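Local coordinates for tight junction protein ZO-3 (Homo sapiens, PDB 3KFV) that serves as a MAGUK-family scaffold, linking tight-junction membrane proteins such as claudins and occludin to the actin cytoskeleton, here as its SH3 and guanylate kinase-like fragment, at residues E120-P132 and T206-Y218. Sequence-based numbering, arbitrary orientation.
Sequences EDLSALTRQGRYP and TPSAIERLNYVQY
Y215 pushes its ring in between L122, L125 and Y131. L122 lays CD1 over one face, 4.0 Å from Y215 CD1, while L125 meets the ring edge with its CB, 3.7 Å from Y215 CD2. Y131 makes an offset edge-to-face pair, its edge toward the Y215 face, ring planes at 78° and centroids 5.4 Å apart. The Y215 ring, its CG anti to the backbone N (chi1 -168°), points across to helix 123-129, where Y215 OH hydrogen-bonds T126 OG1 at 2.6 Å; either hydroxyl could be the donor. One turn back, the R212 CG methylene packs against L122 CD2 and L125 CD1, each 3.9 Å away. R212 then bends at chi3 and brings NH1 to E120 OE1 at 3.4 Å, a salt bridge whose hydrogen bond is weak, the oxygen lying at the guanidinium edge with the two planes steeply inclined. Helices 123-129 and 207-215 run nearly parallel, 27° apart, both ending in Schellman motifs. The contact lies where the guanylate kinase-like and SH3 domains of this MAGUK fragment meet: from the SH3 side, R25 hydrogen-bonds T126 OG1, and H10 hydrogen-bonds Y215 OH and stacks on Y131. Elsewhere on helix 207-215, I210 packs on strand 148-151 and L213 on helix 188-196.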
loop_
_atom_site.group_PDB
_atom_site.type_symbol
_atom_site.label_atom_id
_atom_site.label_comp_id
_atom_site.label_asym_id
_atom_site.label_seq_id
_atom_site.Cartn_x
_atom_site.Cartn_y
_atom_site.Cartn_z
ATOM N N GLU A 120 3.470 -2.675 12.803
ATOM C CA GLU A 120 4.155 -1.466 12.349
ATOM C C GLU A 120 3.583 -0.208 13.005
ATOM O O GLU A 120 2.518 0.269 12.611
ATOM C CB GLU A 120 4.067 -1.342 10.823
ATOM C CG GLU A 120 4.640 -0.040 10.270
ATOM C CD GLU A 120 6.125 0.128 10.576
ATOM O OE1 GLU A 120 6.576 1.285 10.770
ATOM O OE2 GLU A 120 6.841 -0.903 10.627
ATOM N N ASP A 121 4.295 0.328 13.995
ATOM C CA ASP A 121 3.843 1.527 14.708
ATOM C C ASP A 121 4.092 2.824 13.923
ATOM O O ASP A 121 5.236 3.196 13.647
ATOM C CB ASP A 121 4.494 1.613 16.091
ATOM C CG ASP A 121 4.153 2.908 16.816
ATOM O OD1 ASP A 121 3.007 3.398 16.670
ATOM O OD2 ASP A 121 5.035 3.437 17.530
ATOM N N LEU A 122 3.006 3.517 13.593
ATOM C CA LEU A 122 3.049 4.689 12.726
ATOM C C LEU A 122 2.973 6.011 13.487
ATOM O O LEU A 122 2.862 7.073 12.871
ATOM C CB LEU A 122 1.887 4.623 11.740
ATOM C CG LEU A 122 1.913 3.437 10.782
ATOM C CD1 LEU A 122 0.542 3.213 10.155
ATOM C CD2 LEU A 122 2.984 3.658 9.719
ATOM N N SER A 123 3.037 5.944 14.817
ATOM C CA SER A 123 2.817 7.115 15.667
ATOM C C SER A 123 3.776 8.276 15.406
ATOM O O SER A 123 3.402 9.437 15.562
ATOM C CB SER A 123 2.848 6.729 17.149
ATOM O OG SER A 123 4.164 6.436 17.582
ATOM N N ALA A 124 5.007 7.976 15.010
ATOM C CA ALA A 124 5.972 9.033 14.735
ATOM C C ALA A 124 5.554 9.844 13.508
ATOM O O ALA A 124 5.810 11.050 13.422
ATOM C CB ALA A 124 7.361 8.452 14.546
ATOM N N LEU A 125 4.913 9.177 12.554
ATOM C CA LEU A 125 4.431 9.859 11.366
ATOM C C LEU A 125 3.208 10.726 11.667
ATOM O O LEU A 125 3.078 11.815 11.109
ATOM C CB LEU A 125 4.148 8.863 10.243
ATOM C CG LEU A 125 5.388 8.252 9.580
ATOM C CD1 LEU A 125 4.996 7.130 8.623
ATOM C CD2 LEU A 125 6.204 9.323 8.857
ATOM N N THR A 126 2.324 10.263 12.550
ATOM C CA THR A 126 1.162 11.067 12.928
ATOM C C THR A 126 1.600 12.395 13.521
ATOM O O THR A 126 0.959 13.419 13.313
ATOM C CB THR A 126 0.258 10.380 13.960
ATOM O OG1 THR A 126 0.073 9.006 13.612
ATOM C CG2 THR A 126 -1.100 11.081 14.015
ATOM N N ARG A 127 2.692 12.370 14.273
ATOM C CA ARG A 127 3.238 13.591 14.848
ATOM C C ARG A 127 3.895 14.421 13.756
ATOM O O ARG A 127 3.527 15.577 13.536
ATOM C CB ARG A 127 4.239 13.270 15.961
ATOM C CG ARG A 127 3.593 12.778 17.250
ATOM C CD ARG A 127 2.627 13.819 17.812
ATOM N N GLN A 128 4.857 13.820 13.060
ATOM C CA GLN A 128 5.572 14.522 11.997
ATOM C C GLN A 128 4.623 15.042 10.916
ATOM O O GLN A 128 4.946 16.000 10.212
ATOM C CB GLN A 128 6.667 13.631 11.396
ATOM C CG GLN A 128 7.811 13.336 12.374
ATOM C CD GLN A 128 8.700 12.189 11.929
ATOM O OE1 GLN A 128 8.335 11.412 11.042
ATOM N NE2 GLN A 128 9.875 12.074 12.547
ATOM N N GLY A 129 3.450 14.419 10.804
ATOM C CA GLY A 129 2.448 14.826 9.833
ATOM C C GLY A 129 1.425 15.805 10.391
ATOM O O GLY A 129 0.711 16.469 9.637
ATOM N N ARG A 130 1.358 15.895 11.718
ATOM C CA ARG A 130 0.395 16.766 12.399
ATOM C C ARG A 130 -1.057 16.386 12.103
ATOM O O ARG A 130 -1.939 17.251 12.087
ATOM C CB ARG A 130 0.626 18.235 12.036
ATOM C CG ARG A 130 1.920 18.823 12.571
ATOM C CD ARG A 130 2.166 20.213 11.983
ATOM N N TYR A 131 -1.306 15.100 11.867
ATOM C CA TYR A 131 -2.670 14.629 11.651
ATOM C C TYR A 131 -3.498 14.708 12.935
ATOM O O TYR A 131 -2.989 14.431 14.025
ATOM C CB TYR A 131 -2.672 13.184 11.162
ATOM C CG TYR A 131 -1.928 12.940 9.886
ATOM C CD1 TYR A 131 -2.293 13.585 8.711
ATOM C CD2 TYR A 131 -0.873 12.038 9.841
ATOM C CE1 TYR A 131 -1.615 13.353 7.529
ATOM C CE2 TYR A 131 -0.189 11.798 8.663
ATOM C CZ TYR A 131 -0.566 12.457 7.512
ATOM O OH TYR A 131 0.110 12.217 6.339
ATOM N N PRO A 132 -4.786 15.063 12.806
ATOM C CA PRO A 132 -5.706 15.065 13.946
ATOM C C PRO A 132 -6.263 13.658 14.159
ATOM O O PRO A 132 -6.191 12.836 13.243
ATOM C CB PRO A 132 -6.835 15.997 13.488
ATOM C CG PRO A 132 -6.538 16.349 12.023
ATOM C CD PRO A 132 -5.474 15.415 11.555
ATOM N N THR A 206 9.571 -3.675 1.869
ATOM C CA THR A 206 8.889 -4.553 2.801
ATOM C C THR A 206 7.441 -4.120 2.984
ATOM O O THR A 206 7.067 -3.000 2.624
ATOM C CB THR A 206 9.569 -4.501 4.176
ATOM O OG1 THR A 206 9.526 -3.154 4.669
ATOM C CG2 THR A 206 11.018 -4.959 4.078
ATOM N N PRO A 207 6.613 -5.013 3.545
ATOM C CA PRO A 207 5.250 -4.658 3.945
ATOM C C PRO A 207 5.231 -3.422 4.839
ATOM O O PRO A 207 4.338 -2.581 4.703
ATOM C CB PRO A 207 4.800 -5.888 4.727
ATOM C CG PRO A 207 5.514 -7.015 4.056
ATOM C CD PRO A 207 6.861 -6.462 3.658
ATOM N N SER A 208 6.206 -3.315 5.740
ATOM C CA SER A 208 6.292 -2.169 6.641
ATOM C C SER A 208 6.435 -0.874 5.861
ATOM O O SER A 208 5.700 0.084 6.100
ATOM C CB SER A 208 7.460 -2.328 7.610
ATOM O OG SER A 208 7.399 -3.584 8.266
ATOM N N ALA A 209 7.380 -0.849 4.925
ATOM C CA ALA A 209 7.537 0.300 4.037
ATOM C C ALA A 209 6.214 0.686 3.368
ATOM O O ALA A 209 5.873 1.870 3.261
ATOM C CB ALA A 209 8.587 0.009 2.983
ATOM N N ILE A 210 5.475 -0.322 2.917
ATOM C CA ILE A 210 4.213 -0.092 2.233
ATOM C C ILE A 210 3.179 0.589 3.126
ATOM O O ILE A 210 2.463 1.477 2.674
ATOM C CB ILE A 210 3.637 -1.398 1.673
ATOM C CG1 ILE A 210 4.630 -2.029 0.702
ATOM C CG2 ILE A 210 2.311 -1.148 0.979
ATOM C CD1 ILE A 210 4.183 -3.367 0.161
ATOM N N GLU A 211 3.106 0.181 4.389
ATOM C CA GLU A 211 2.161 0.775 5.335
ATOM C C GLU A 211 2.460 2.253 5.597
ATOM O O GLU A 211 1.550 3.064 5.755
ATOM C CB GLU A 211 2.145 -0.012 6.651
ATOM C CG GLU A 211 1.874 -1.498 6.468
ATOM C CD GLU A 211 1.588 -2.233 7.774
ATOM O OE1 GLU A 211 1.614 -1.590 8.848
ATOM O OE2 GLU A 211 1.336 -3.464 7.723
ATOM N N ARG A 212 3.741 2.598 5.644
ATOM C CA ARG A 212 4.147 3.988 5.808
ATOM C C ARG A 212 3.718 4.833 4.609
ATOM O O ARG A 212 3.187 5.934 4.773
ATOM C CB ARG A 212 5.664 4.089 6.023
ATOM C CG ARG A 212 6.140 3.658 7.409
ATOM C CD ARG A 212 7.589 4.062 7.669
ATOM N NE ARG A 212 8.518 3.369 6.779
ATOM C CZ ARG A 212 9.072 2.185 7.038
ATOM N NH1 ARG A 212 8.795 1.553 8.174
ATOM N NH2 ARG A 212 9.903 1.631 6.157
ATOM N N LEU A 213 3.945 4.320 3.401
ATOM C CA LEU A 213 3.575 5.050 2.189
ATOM C C LEU A 213 2.065 5.212 2.089
ATOM O O LEU A 213 1.564 6.272 1.698
ATOM C CB LEU A 213 4.116 4.353 0.937
ATOM C CG LEU A 213 5.628 4.431 0.726
ATOM C CD1 LEU A 213 6.086 3.364 -0.245
ATOM C CD2 LEU A 213 6.041 5.818 0.251
ATOM N N ASN A 214 1.339 4.157 2.435
ATOM C CA ASN A 214 -0.108 4.255 2.506
ATOM C C ASN A 214 -0.517 5.331 3.504
ATOM O O ASN A 214 -1.474 6.066 3.273
ATOM C CB ASN A 214 -0.726 2.917 2.896
ATOM C CG ASN A 214 -0.781 1.950 1.743
ATOM O OD1 ASN A 214 -0.703 2.347 0.583
ATOM N ND2 ASN A 214 -0.924 0.671 2.051
ATOM N N TYR A 215 0.223 5.430 4.605
ATOM C CA TYR A 215 -0.140 6.338 5.684
ATOM C C TYR A 215 0.034 7.807 5.309
ATOM O O TYR A 215 -0.829 8.637 5.610
ATOM C CB TYR A 215 0.648 6.016 6.956
ATOM C CG TYR A 215 0.109 6.730 8.172
ATOM C CD1 TYR A 215 -1.185 6.492 8.618
ATOM C CD2 TYR A 215 0.882 7.647 8.867
ATOM C CE1 TYR A 215 -1.692 7.141 9.724
ATOM C CE2 TYR A 215 0.381 8.303 9.976
ATOM C CZ TYR A 215 -0.905 8.044 10.397
ATOM O OH TYR A 215 -1.416 8.691 11.491
ATOM N N VAL A 216 1.151 8.127 4.661
ATOM C CA VAL A 216 1.382 9.492 4.192
ATOM C C VAL A 216 0.659 9.749 2.874
ATOM O O VAL A 216 0.814 10.806 2.274
ATOM C CB VAL A 216 2.885 9.815 4.024
ATOM C CG1 VAL A 216 3.612 9.647 5.350
ATOM C CG2 VAL A 216 3.504 8.942 2.942
ATOM N N GLN A 217 -0.114 8.767 2.422
ATOM C CA GLN A 217 -1.024 8.958 1.294
ATOM C C GLN A 217 -0.340 9.071 -0.074
ATOM O O GLN A 217 -0.836 9.738 -0.983
ATOM C CB GLN A 217 -1.946 10.149 1.556
ATOM C CG GLN A 217 -2.775 9.973 2.818
ATOM C CD GLN A 217 -3.863 11.013 2.958
ATOM O OE1 GLN A 217 -5.046 10.707 2.783
ATOM N NE2 GLN A 217 -3.476 12.253 3.273
ATOM N N TYR A 218 0.803 8.405 -0.203
ATOM C CA TYR A 218 1.440 8.203 -1.491
ATOM C C TYR A 218 0.782 7.017 -2.175
ATOM O O TYR A 218 0.890 6.851 -3.385
ATOM C CB TYR A 218 2.929 7.940 -1.301
ATOM C CG TYR A 218 3.753 9.201 -1.252
ATOM C CD1 TYR A 218 4.822 9.383 -2.113
ATOM C CD2 TYR A 218 3.444 10.222 -0.364
ATOM C CE1 TYR A 218 5.574 10.541 -2.083
ATOM C CE2 TYR A 218 4.194 11.388 -0.321
ATOM C CZ TYR A 218 5.260 11.542 -1.185
ATOM O OH TYR A 218 6.017 12.696 -1.161
#